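Local coordinates for protein formate oxidase (Aspergillus oryzae, PDB 5ZU2) that binds FAD as a flavoprotein of the GMC oxidoreductase family and probably oxidises formate, at residues Leu58-Tyr63 with Glu81-Arg86; Thr100-His105 with Gly191-Leu196; Phe404-Pro409 with Arg504-Phe509. The protein carries 1 engineered substitution. One frame throughout, in Å; residues are numbered along the deposited sequence.

Interaction 1 of 3, residues Leu58-Tyr63 with Glu81-Arg86; sequences LRNSKY and EKPNTR. With FAD (flavin-adenine dinucleotide), chain D.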
# COMPACT_ATOMS: atom_id res chain seq x y z
N LEU A 58 -9.12 -9.96 7.61
CA LEU A 58 -9.98 -9.15 6.75
C LEU A 58 -9.89 -9.56 5.29
O LEU A 58 -10.78 -9.18 4.51
CB LEU A 58 -9.66 -7.66 6.91
CG LEU A 58 -10.02 -7.00 8.24
CD1 LEU A 58 -9.32 -5.66 8.39
CD2 LEU A 58 -11.53 -6.84 8.41
N ARG A 59 -8.85 -10.33 4.90
CA ARG A 59 -8.86 -10.94 3.57
C ARG A 59 -10.12 -11.76 3.41
O ARG A 59 -10.48 -12.54 4.30
CB ARG A 59 -7.64 -11.85 3.34
CG ARG A 59 -6.30 -11.16 3.11
CD ARG A 59 -5.36 -12.06 2.24
NE ARG A 59 -5.47 -13.44 2.66
CZ ARG A 59 -5.41 -14.50 1.87
NH1 ARG A 59 -5.23 -14.36 0.55
NH2 ARG A 59 -5.54 -15.71 2.41
N ASN A 60 -10.81 -11.56 2.29
CA ASN A 60 -12.05 -12.24 1.94
C ASN A 60 -13.21 -11.92 2.86
O ASN A 60 -14.23 -12.60 2.79
CB ASN A 60 -11.88 -13.76 1.89
CG ASN A 60 -11.31 -14.21 0.59
OD1 ASN A 60 -10.19 -14.72 0.55
ND2 ASN A 60 -12.06 -14.01 -0.51
N SER A 61 -13.08 -10.94 3.74
CA SER A 61 -14.23 -10.52 4.52
C SER A 61 -15.16 -9.69 3.64
O SER A 61 -14.92 -9.48 2.45
CB SER A 61 -13.77 -9.74 5.75
OG SER A 61 -13.25 -8.48 5.38
N LYS A 62 -16.27 -9.25 4.22
CA LYS A 62 -17.16 -8.35 3.48
C LYS A 62 -16.50 -7.02 3.18
O LYS A 62 -17.00 -6.28 2.32
CB LYS A 62 -18.46 -8.12 4.25
CG LYS A 62 -18.34 -7.38 5.55
CD LYS A 62 -19.73 -6.95 6.06
CE LYS A 62 -20.35 -5.83 5.19
NZ LYS A 62 -21.42 -5.03 5.90
N TYR A 63 -15.39 -6.70 3.84
CA TYR A 63 -14.70 -5.44 3.63
C TYR A 63 -13.59 -5.55 2.59
O TYR A 63 -12.82 -4.59 2.43
CB TYR A 63 -14.16 -4.90 4.97
CG TYR A 63 -15.24 -4.94 6.03
CD1 TYR A 63 -16.34 -4.11 5.93
CD2 TYR A 63 -15.18 -5.84 7.11
CE1 TYR A 63 -17.35 -4.15 6.85
CE2 TYR A 63 -16.18 -5.87 8.06
CZ TYR A 63 -17.27 -5.03 7.92
OH TYR A 63 -18.29 -5.02 8.83
N GLU A 81 -4.82 -15.14 -9.18
CA GLU A 81 -5.15 -15.39 -7.78
C GLU A 81 -6.39 -14.62 -7.34
O GLU A 81 -6.75 -13.58 -7.91
CB GLU A 81 -3.99 -14.99 -6.85
CG GLU A 81 -2.77 -15.86 -7.00
CD GLU A 81 -2.93 -17.23 -6.34
OE1 GLU A 81 -3.89 -17.43 -5.57
OE2 GLU A 81 -2.07 -18.10 -6.56
N LYS A 82 -6.99 -15.10 -6.25
CA LYS A 82 -8.10 -14.43 -5.64
C LYS A 82 -8.08 -14.86 -4.18
O LYS A 82 -7.95 -16.06 -3.92
CB LYS A 82 -9.45 -14.78 -6.28
CG LYS A 82 -10.65 -14.08 -5.64
CD LYS A 82 -11.94 -14.54 -6.27
CE LYS A 82 -13.17 -14.21 -5.44
NZ LYS A 82 -13.50 -12.77 -5.38
N PRO A 83 -8.17 -13.93 -3.23
CA PRO A 83 -8.34 -12.48 -3.40
C PRO A 83 -7.05 -11.69 -3.48
O PRO A 83 -6.12 -11.98 -2.73
CB PRO A 83 -9.09 -12.08 -2.13
CG PRO A 83 -8.49 -12.98 -1.08
CD PRO A 83 -8.16 -14.29 -1.80
N ASN A 84 -7.01 -10.68 -4.36
CA ASN A 84 -6.04 -9.59 -4.26
C ASN A 84 -6.72 -8.47 -3.46
O ASN A 84 -7.61 -7.79 -3.97
CB ASN A 84 -5.62 -9.10 -5.65
CG ASN A 84 -4.48 -8.09 -5.58
OD1 ASN A 84 -3.80 -7.96 -4.57
ND2 ASN A 84 -4.24 -7.40 -6.69
N THR A 85 -6.31 -8.31 -2.21
CA THR A 85 -7.12 -7.62 -1.22
C THR A 85 -7.04 -6.10 -1.37
O THR A 85 -5.97 -5.55 -1.63
CB THR A 85 -6.68 -8.06 0.17
OG1 THR A 85 -7.02 -9.44 0.34
CG2 THR A 85 -7.29 -7.21 1.30
N ARG A 86 -8.18 -5.43 -1.26
CA ARG A 86 -8.33 -3.98 -1.30
C ARG A 86 -9.52 -3.62 -0.44
O ARG A 86 -10.54 -4.32 -0.48
CB ARG A 86 -8.60 -3.45 -2.73
CG ARG A 86 -7.44 -3.50 -3.73
CD ARG A 86 -6.46 -2.44 -3.38
NE ARG A 86 -5.25 -3.00 -2.82
CZ ARG A 86 -4.24 -2.26 -2.39
NH1 ARG A 86 -4.32 -0.94 -2.45
NH2 ARG A 86 -3.15 -2.84 -1.90
PA FAD D . -7.89 2.91 -1.27
O1A FAD D . -8.05 1.49 -1.60
O2A FAD D . -7.41 3.18 0.14
O5B FAD D . -9.27 3.74 -1.50
C5B FAD D . -10.15 3.48 -2.62
C4B FAD D . -11.56 3.67 -2.12
O4B FAD D . -12.47 3.80 -3.25
C3B FAD D . -12.12 2.55 -1.24
O3B FAD D . -12.82 3.06 -0.11
C2B FAD D . -13.08 1.82 -2.18
O2B FAD D . -14.14 1.14 -1.50
C1B FAD D . -13.60 2.98 -3.02
N9A FAD D . -14.14 2.57 -4.30
C8A FAD D . -13.48 1.85 -5.25
N7A FAD D . -14.18 1.60 -6.33
C5A FAD D . -15.41 2.17 -6.06
C6A FAD D . -16.61 2.24 -6.80
N6A FAD D . -16.75 1.69 -8.01
N1A FAD D . -17.65 2.90 -6.25
C2A FAD D . -17.50 3.44 -5.04
N3A FAD D . -16.43 3.42 -4.24
C4A FAD D . -15.41 2.77 -4.81
N1 FAD D . 0.75 0.21 2.90
C2 FAD D . 1.72 0.52 3.81
O2 FAD D . 2.35 1.58 3.74
N3 FAD D . 2.01 -0.38 4.85
C4 FAD D . 1.39 -1.61 5.06
O4 FAD D . 1.74 -2.33 6.01
C4X FAD D . 0.36 -1.92 4.09
N5 FAD D . -0.28 -3.06 4.20
C5X FAD D . -1.26 -3.36 3.27
C6 FAD D . -1.97 -4.56 3.41
C7 FAD D . -2.98 -4.90 2.52
C7M FAD D . -3.70 -6.22 2.69
C8 FAD D . -3.30 -4.02 1.47
C8M FAD D . -4.39 -4.35 0.49
C9 FAD D . -2.61 -2.81 1.35
C9A FAD D . -1.60 -2.47 2.24
N10 FAD D . -0.89 -1.25 2.15
C10 FAD D . 0.10 -0.95 3.05
C1' FAD D . -1.13 -0.31 1.06
C2' FAD D . -1.99 0.88 1.42
O2' FAD D . -3.00 0.50 2.35
C3' FAD D . -2.66 1.39 0.14
O3' FAD D . -1.69 1.52 -0.90
C4' FAD D . -3.43 2.69 0.25
O4' FAD D . -4.36 2.57 1.33
C5' FAD D . -4.09 3.02 -1.07
O5' FAD D . -4.88 4.21 -0.93
P FAD D . -5.81 4.72 -2.08
O1P FAD D . -6.54 5.92 -1.47
O2P FAD D . -4.96 4.87 -3.31
O3P FAD D . -6.86 3.56 -2.29
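Arg59 and Asn60 come against Pro83 and Thr85 by van der Waals contact, with no hydrogen bond passing directly between 58-63 and 81-86. The arginine crosses both partners at about a right angle: its CG lies 3.3 Å from Thr85 OG1, and beyond the bend at chi3 (-41°) its NH1 reaches Pro83 CD at 3.8 Å. Asn60 OD1 is modelled 2.9 Å from CG of the cis-proline Pro83, closer than van der Waals contact and so doubtful in detail.

The polar ties run through Asp64 instead. Its OD2 is hydrogen-bonded to both Asn60 N and Thr85 OG1, while OD1 takes Arg86 N. Within 58-63, Leu58 to Ser61 forms a type II turn, and Leu58 O accepts from both the N and the OG of Ser61.

Toward the flavin, Arg86 doubles back so that NE donates to Thr85 O at 2.9 Å (N-H...O angle 138°), and NH2 bonds to Phe509 O. Thr85 O and Arg86 NH2 are modelled 2.9 and 3.1 Å from FAD C8M, shorter than normal contact, so the exact values are uncertain. Even so, both groups adjoin the methyl that becomes the formyl of 8-formyl-FAD, a polar setting that may polarise it.

Interaction 2 of 3, residues Thr100-His105 with Gly191-Leu196; sequences TWVPGH and GEMDGL. With FAD (flavin-adenine dinucleotide), chain D.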
# COMPACT_ATOMS: atom_id res chain seq x y z
N THR A 100 2.32 -0.54 8.55
CA THR A 100 3.67 -0.00 8.50
C THR A 100 3.68 1.38 7.88
O THR A 100 3.01 1.62 6.87
CB THR A 100 4.61 -0.92 7.74
OG1 THR A 100 4.67 -2.18 8.41
CG2 THR A 100 6.00 -0.30 7.69
N TRP A 101 4.39 2.30 8.52
CA TRP A 101 4.42 3.71 8.15
C TRP A 101 5.86 4.09 7.86
O TRP A 101 6.66 4.24 8.80
CB TRP A 101 3.84 4.57 9.27
CG TRP A 101 3.79 6.05 8.97
CD1 TRP A 101 4.76 6.97 9.23
CD2 TRP A 101 2.70 6.77 8.37
NE1 TRP A 101 4.36 8.21 8.81
CE2 TRP A 101 3.10 8.12 8.28
CE3 TRP A 101 1.45 6.40 7.87
CZ2 TRP A 101 2.29 9.10 7.74
CZ3 TRP A 101 0.65 7.37 7.33
CH2 TRP A 101 1.06 8.70 7.27
N VAL A 102 6.19 4.24 6.58
CA VAL A 102 7.57 4.45 6.15
C VAL A 102 7.54 5.20 4.81
O VAL A 102 6.82 4.78 3.89
CB VAL A 102 8.32 3.11 6.06
CG1 VAL A 102 7.50 2.09 5.29
CG2 VAL A 102 9.70 3.29 5.42
N PRO A 103 8.24 6.31 4.67
CA PRO A 103 8.09 7.10 3.44
C PRO A 103 8.79 6.53 2.22
O PRO A 103 8.20 6.47 1.14
CB PRO A 103 8.70 8.46 3.81
CG PRO A 103 9.68 8.15 4.93
CD PRO A 103 9.18 6.91 5.63
N GLY A 104 10.05 6.13 2.36
CA GLY A 104 10.86 5.77 1.22
C GLY A 104 12.11 6.63 1.11
O GLY A 104 12.43 7.45 1.98
N HIS A 105 12.81 6.44 0.01
CA HIS A 105 14.18 6.91 -0.14
C HIS A 105 14.22 8.21 -0.95
O HIS A 105 13.49 8.37 -1.92
CB HIS A 105 15.01 5.82 -0.80
CG HIS A 105 16.48 6.05 -0.72
ND1 HIS A 105 17.13 6.98 -1.50
CD2 HIS A 105 17.44 5.48 0.06
CE1 HIS A 105 18.42 6.96 -1.23
NE2 HIS A 105 18.63 6.06 -0.28
N GLY A 191 15.21 10.36 4.20
CA GLY A 191 15.67 10.01 2.87
C GLY A 191 16.64 8.86 2.83
O GLY A 191 16.92 8.35 1.74
N GLU A 192 17.19 8.44 3.96
CA GLU A 192 18.06 7.27 4.01
C GLU A 192 17.42 6.18 4.86
O GLU A 192 16.72 6.47 5.83
CB GLU A 192 19.44 7.59 4.56
CG GLU A 192 20.22 8.48 3.65
CD GLU A 192 21.65 8.62 4.11
OE1 GLU A 192 22.50 7.88 3.57
OE2 GLU A 192 21.93 9.44 5.02
N MET A 193 17.63 4.94 4.45
CA MET A 193 16.94 3.86 5.16
C MET A 193 17.75 2.57 5.23
O MET A 193 17.16 1.49 5.29
CB MET A 193 15.56 3.63 4.51
CG MET A 193 15.58 3.74 2.97
SD MET A 193 13.93 3.82 2.22
CE MET A 193 13.17 2.38 2.97
N ASP A 194 19.07 2.63 5.27
CA ASP A 194 19.86 1.39 5.22
C ASP A 194 19.94 0.77 6.62
O ASP A 194 20.63 1.30 7.49
CB ASP A 194 21.25 1.68 4.68
CG ASP A 194 22.01 0.43 4.33
OD1 ASP A 194 21.42 -0.66 4.34
OD2 ASP A 194 23.22 0.53 4.03
N GLY A 195 19.27 -0.38 6.82
CA GLY A 195 19.47 -1.18 8.02
C GLY A 195 18.18 -1.77 8.57
O GLY A 195 17.13 -1.78 7.92
N LEU A 196 18.28 -2.31 9.79
CA LEU A 196 17.17 -2.91 10.52
C LEU A 196 16.64 -1.90 11.53
O LEU A 196 17.44 -1.30 12.27
CB LEU A 196 17.63 -4.17 11.25
CG LEU A 196 16.55 -4.82 12.09
CD1 LEU A 196 15.60 -5.54 11.16
CD2 LEU A 196 17.16 -5.75 13.12
PA FAD D . -7.89 2.91 -1.27
O1A FAD D . -8.05 1.49 -1.60
O2A FAD D . -7.41 3.18 0.14
O5B FAD D . -9.27 3.74 -1.50
C5B FAD D . -10.15 3.48 -2.62
C4B FAD D . -11.56 3.67 -2.12
O4B FAD D . -12.47 3.80 -3.25
C3B FAD D . -12.12 2.55 -1.24
O3B FAD D . -12.82 3.06 -0.11
C2B FAD D . -13.08 1.82 -2.18
O2B FAD D . -14.14 1.14 -1.50
C1B FAD D . -13.60 2.98 -3.02
N9A FAD D . -14.14 2.57 -4.30
C8A FAD D . -13.48 1.85 -5.25
N7A FAD D . -14.18 1.60 -6.33
C5A FAD D . -15.41 2.17 -6.06
C6A FAD D . -16.61 2.24 -6.80
N6A FAD D . -16.75 1.69 -8.01
N1A FAD D . -17.65 2.90 -6.25
C2A FAD D . -17.50 3.44 -5.04
N3A FAD D . -16.43 3.42 -4.24
C4A FAD D . -15.41 2.77 -4.81
N1 FAD D . 0.75 0.21 2.90
C2 FAD D . 1.72 0.52 3.81
O2 FAD D . 2.35 1.58 3.74
N3 FAD D . 2.01 -0.38 4.85
C4 FAD D . 1.39 -1.61 5.06
O4 FAD D . 1.74 -2.33 6.01
C4X FAD D . 0.36 -1.92 4.09
N5 FAD D . -0.28 -3.06 4.20
C5X FAD D . -1.26 -3.36 3.27
C6 FAD D . -1.97 -4.56 3.41
C7 FAD D . -2.98 -4.90 2.52
C7M FAD D . -3.70 -6.22 2.69
C8 FAD D . -3.30 -4.02 1.47
C8M FAD D . -4.39 -4.35 0.49
C9 FAD D . -2.61 -2.81 1.35
C9A FAD D . -1.60 -2.47 2.24
N10 FAD D . -0.89 -1.25 2.15
C10 FAD D . 0.10 -0.95 3.05
C1' FAD D . -1.13 -0.31 1.06
C2' FAD D . -1.99 0.88 1.42
O2' FAD D . -3.00 0.50 2.35
C3' FAD D . -2.66 1.39 0.14
O3' FAD D . -1.69 1.52 -0.90
C4' FAD D . -3.43 2.69 0.25
O4' FAD D . -4.36 2.57 1.33
C5' FAD D . -4.09 3.02 -1.07
O5' FAD D . -4.88 4.21 -0.93
P FAD D . -5.81 4.72 -2.08
O1P FAD D . -6.54 5.92 -1.47
O2P FAD D . -4.96 4.87 -3.31
O3P FAD D . -6.86 3.56 -2.29
O HOH W 1 13.38 8.65 4.53
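The imidazole of His105 lies flat against the backbone of Gly191, whose carbonyl oxygen sits 3.3 Å above the ring plane, over its centre. All five ring atoms are therefore at similar distances from that oxygen, and the contact is one of carbonyl on ring face rather than a hydrogen bond. With CG anti to the backbone N (chi1 -167°), the ring is carried out from its own chain to lie over this peptide.

Met193 approaches the same ring from another direction. Its CG comes to the edge, 3.9 Å from His105 CD2, and SD stands 5.3 Å from the ring centroid, 81° off the normal, so the sulfur-aromatic contact is of the edge type. The first torsion of Met193 (39°) sets CG between the backbone N and the carbonyl carbon, turning the thioether onto the peptide that joins Gly104 to His105; SD is 3.5 Å from Gly104 C. The bend at chi3 then sends CE on to Val102 CG2, at 4.3 Å.

A water also spans the two segments. It donates to Gly104 O at 3.0 Å and accepts from Gly191 N, though that second distance is short enough to be doubtful. At the other end of 100-105, Thr100 meets the pyrimidine side of the isoalloxazine: its N donates to FAD O4 at 3.2 Å, and FAD N3 donates weakly to its O, which also accepts from Gln555 NE2.

His105 is the N-cap of helix 106-110, its ND1 accepting from Ala107 N, while Lys106 pairs through its backbone with Gly191. Val102 and Met193 both pack on Phe358 of strand 353-358, and Trp101 pairs with Cys200 where strand 100-101 runs antiparallel to strand 195-204.

Interaction 3 of 3, residues Phe404-Pro409 with Arg504-Phe509; sequences FQWHFP and RCQTAF. With FAD (flavin-adenine dinucleotide), chain D.
Gln506 lies across the indole of Trp406. CB makes a CH-pi contact over the six-membered ring, 3.7 Å from the centroid and 9° off the normal. The chain is extended beyond CG, which carries the amide along the indole toward the pyrrole side, and CD comes 3.7 Å from Trp406 CE2. The amide plane is tilted 36° to the indole.

OE1 sits over the indole face; although Trp406 NE1 is near, the angle is too poor for a hydrogen bond, and that N-H goes to Ala403 O. Instead OE1 accepts from a water at 2.9 Å, which in turn takes the N-H of Trp406 N at 3.1 Å. Gln506 OE1 also comes 3.2 Å from Phe404 CA. NE2 donates to Thr507 O at 3.1 Å (N-H...O angle 158°), with the acceptor in the amide plane, and bonds also to Ala403 O. Gln506 NE2 lies 3.7 Å from Phe404 CD1, the Phe404 ring being nearly parallel to the amide. Both amide ends are thus held, fixing its rotation.

Thr507 CG2 and Phe509 CZ meet the indole edge, and Phe509 takes FAD C7M over its ring centre, covering the dimethylbenzene end of the flavin, so Gln506, Trp406 and Phe404 back a wall of the FAD pocket. Strand 506-507 follows helix 494-504 and pairs with strand 308-316, whose Pro311 packs on Phe404 and Gln506; strand 415-423 touches Phe404 as well.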
# COMPACT_ATOMS: atom_id res chain seq x y z
N PHE A 404 0.01 -14.20 4.11
CA PHE A 404 1.23 -14.36 3.34
C PHE A 404 1.52 -15.80 2.98
O PHE A 404 2.63 -16.10 2.55
CB PHE A 404 2.41 -13.76 4.12
CG PHE A 404 2.28 -12.27 4.37
CD1 PHE A 404 2.69 -11.35 3.41
CD2 PHE A 404 1.74 -11.81 5.56
CE1 PHE A 404 2.57 -9.99 3.63
CE2 PHE A 404 1.62 -10.42 5.79
CZ PHE A 404 2.03 -9.52 4.82
N GLN A 405 0.56 -16.73 3.20
CA GLN A 405 0.68 -18.13 2.79
C GLN A 405 -0.62 -18.52 2.09
O GLN A 405 -1.47 -19.20 2.67
CB GLN A 405 0.96 -19.04 3.99
CG GLN A 405 2.22 -18.67 4.71
CD GLN A 405 3.42 -19.24 4.01
OE1 GLN A 405 3.89 -20.33 4.34
NE2 GLN A 405 3.92 -18.52 3.02
N TRP A 406 -0.70 -18.20 0.81
CA TRP A 406 -1.97 -18.28 0.08
C TRP A 406 -2.35 -19.70 -0.30
O TRP A 406 -3.54 -19.95 -0.51
CB TRP A 406 -1.92 -17.40 -1.18
CG TRP A 406 -1.97 -15.93 -0.90
CD1 TRP A 406 -2.01 -15.32 0.33
CD2 TRP A 406 -1.96 -14.88 -1.87
NE1 TRP A 406 -2.04 -13.96 0.18
CE2 TRP A 406 -2.01 -13.65 -1.16
CE3 TRP A 406 -1.93 -14.85 -3.27
CZ2 TRP A 406 -2.03 -12.42 -1.80
CZ3 TRP A 406 -1.95 -13.62 -3.91
CH2 TRP A 406 -2.00 -12.42 -3.17
N HIS A 407 -1.39 -20.63 -0.35
CA HIS A 407 -1.69 -22.00 -0.77
C HIS A 407 -1.30 -23.03 0.28
O HIS A 407 -1.33 -24.23 -0.02
CB HIS A 407 -1.01 -22.33 -2.10
CG HIS A 407 -1.55 -21.55 -3.26
ND1 HIS A 407 -2.68 -21.92 -3.95
CD2 HIS A 407 -1.12 -20.40 -3.84
CE1 HIS A 407 -2.93 -21.04 -4.90
NE2 HIS A 407 -1.99 -20.11 -4.86
N PHE A 408 -0.91 -22.59 1.50
CA PHE A 408 -0.54 -23.55 2.52
C PHE A 408 -1.52 -23.50 3.68
O PHE A 408 -2.03 -22.42 4.01
CB PHE A 408 0.89 -23.30 3.04
CG PHE A 408 1.92 -23.19 1.93
CD1 PHE A 408 1.78 -23.91 0.75
CD2 PHE A 408 3.04 -22.36 2.07
CE1 PHE A 408 2.73 -23.80 -0.28
CE2 PHE A 408 3.99 -22.25 1.07
CZ PHE A 408 3.84 -22.98 -0.11
N PRO A 409 -1.82 -24.62 4.32
CA PRO A 409 -2.70 -24.58 5.49
C PRO A 409 -1.98 -23.99 6.68
O PRO A 409 -0.75 -23.95 6.73
CB PRO A 409 -3.03 -26.06 5.77
CG PRO A 409 -2.30 -26.85 4.73
CD PRO A 409 -1.28 -25.97 4.08
N ARG A 504 5.66 -19.18 -5.60
CA ARG A 504 5.34 -18.81 -4.24
C ARG A 504 5.13 -17.32 -4.04
O ARG A 504 4.72 -16.91 -2.95
CB ARG A 504 6.46 -19.29 -3.30
CG ARG A 504 6.58 -20.79 -3.15
CD ARG A 504 6.86 -21.10 -1.73
NE ARG A 504 8.17 -21.69 -1.53
CZ ARG A 504 8.64 -22.08 -0.36
NH1 ARG A 504 7.92 -21.93 0.74
NH2 ARG A 504 9.84 -22.63 -0.29
N CYS A 505 5.42 -16.49 -5.03
CA CYS A 505 5.34 -15.06 -4.82
C CYS A 505 3.89 -14.60 -4.69
O CYS A 505 2.95 -15.32 -5.01
CB CYS A 505 6.03 -14.29 -5.94
SG CYS A 505 5.15 -14.37 -7.53
N GLN A 506 3.73 -13.38 -4.20
CA GLN A 506 2.43 -12.74 -4.10
C GLN A 506 2.65 -11.24 -4.18
O GLN A 506 3.79 -10.76 -4.26
CB GLN A 506 1.71 -13.12 -2.81
CG GLN A 506 2.31 -12.51 -1.56
CD GLN A 506 1.46 -12.78 -0.33
OE1 GLN A 506 1.37 -13.91 0.14
NE2 GLN A 506 0.81 -11.73 0.19
N THR A 507 1.54 -10.49 -4.17
CA THR A 507 1.65 -9.05 -4.01
C THR A 507 2.05 -8.72 -2.59
O THR A 507 1.57 -9.33 -1.63
CB THR A 507 0.32 -8.37 -4.35
OG1 THR A 507 0.41 -6.96 -4.08
CG2 THR A 507 -0.88 -9.00 -3.58
N ALA A 508 2.96 -7.75 -2.44
CA ALA A 508 3.21 -7.17 -1.13
C ALA A 508 2.19 -6.10 -0.79
O ALA A 508 2.35 -5.43 0.24
CB ALA A 508 4.62 -6.58 -1.04
N PHE A 509 1.17 -5.94 -1.64
CA PHE A 509 0.01 -5.06 -1.43
C PHE A 509 0.32 -3.59 -1.68
O PHE A 509 -0.29 -2.72 -1.06
CB PHE A 509 -0.55 -5.25 -0.01
CG PHE A 509 -0.98 -6.67 0.30
CD1 PHE A 509 -2.08 -7.24 -0.35
CD2 PHE A 509 -0.28 -7.44 1.22
CE1 PHE A 509 -2.49 -8.55 -0.07
CE2 PHE A 509 -0.69 -8.74 1.49
CZ PHE A 509 -1.79 -9.30 0.84
PA FAD D . -7.89 2.91 -1.27
O1A FAD D . -8.05 1.49 -1.60
O2A FAD D . -7.41 3.18 0.14
O5B FAD D . -9.27 3.74 -1.50
C5B FAD D . -10.15 3.48 -2.62
C4B FAD D . -11.56 3.67 -2.12
O4B FAD D . -12.47 3.80 -3.25
C3B FAD D . -12.12 2.55 -1.24
O3B FAD D . -12.82 3.06 -0.11
C2B FAD D . -13.08 1.82 -2.18
O2B FAD D . -14.14 1.14 -1.50
C1B FAD D . -13.60 2.98 -3.02
N9A FAD D . -14.14 2.57 -4.30
C8A FAD D . -13.48 1.85 -5.25
N7A FAD D . -14.18 1.60 -6.33
C5A FAD D . -15.41 2.17 -6.06
C6A FAD D . -16.61 2.24 -6.80
N6A FAD D . -16.75 1.69 -8.01
N1A FAD D . -17.65 2.90 -6.25
C2A FAD D . -17.50 3.44 -5.04
N3A FAD D . -16.43 3.42 -4.24
C4A FAD D . -15.41 2.77 -4.81
N1 FAD D . 0.75 0.21 2.90
C2 FAD D . 1.72 0.52 3.81
O2 FAD D . 2.35 1.58 3.74
N3 FAD D . 2.01 -0.38 4.85
C4 FAD D . 1.39 -1.61 5.06
O4 FAD D . 1.74 -2.33 6.01
C4X FAD D . 0.36 -1.92 4.09
N5 FAD D . -0.28 -3.06 4.20
C5X FAD D . -1.26 -3.36 3.27
C6 FAD D . -1.97 -4.56 3.41
C7 FAD D . -2.98 -4.90 2.52
C7M FAD D . -3.70 -6.22 2.69
C8 FAD D . -3.30 -4.02 1.47
C8M FAD D . -4.39 -4.35 0.49
C9 FAD D . -2.61 -2.81 1.35
C9A FAD D . -1.60 -2.47 2.24
N10 FAD D . -0.89 -1.25 2.15
C10 FAD D . 0.10 -0.95 3.05
C1' FAD D . -1.13 -0.31 1.06
C2' FAD D . -1.99 0.88 1.42
O2' FAD D . -3.00 0.50 2.35
C3' FAD D . -2.66 1.39 0.14
O3' FAD D . -1.69 1.52 -0.90
C4' FAD D . -3.43 2.69 0.25
O4' FAD D . -4.36 2.57 1.33
C5' FAD D . -4.09 3.02 -1.07
O5' FAD D . -4.88 4.21 -0.93
P FAD D . -5.81 4.72 -2.08
O1P FAD D . -6.54 5.92 -1.47
O2P FAD D . -4.96 4.87 -3.31
O3P FAD D . -6.86 3.56 -2.29
O HOH W 2 1.29 -16.64 -0.90

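How the interactions relate
From the N terminus the three contacts close in series, none nesting in or crossing another. Interaction 1 closes the shortest loop, 17 residues that hold strand 67-74 and most of strand 77-81. Interaction 2 closes 85 residues, bringing the approach to strand 195-204 back to the chain just after strand 100-101. Interaction 3 closes 94 residues, joining the loop before strand 415-423 to strand 506-507. Interactions 1 and 3 touch: Glu81 OE2 is hydrogen-bonded to His407 NE2, and Arg59 packs on Trp406. Interaction 2 stands apart, its centre about 27 Å from that of interaction 1, yet it reaches the same large mixed sheet as interaction 3. All three touch FAD.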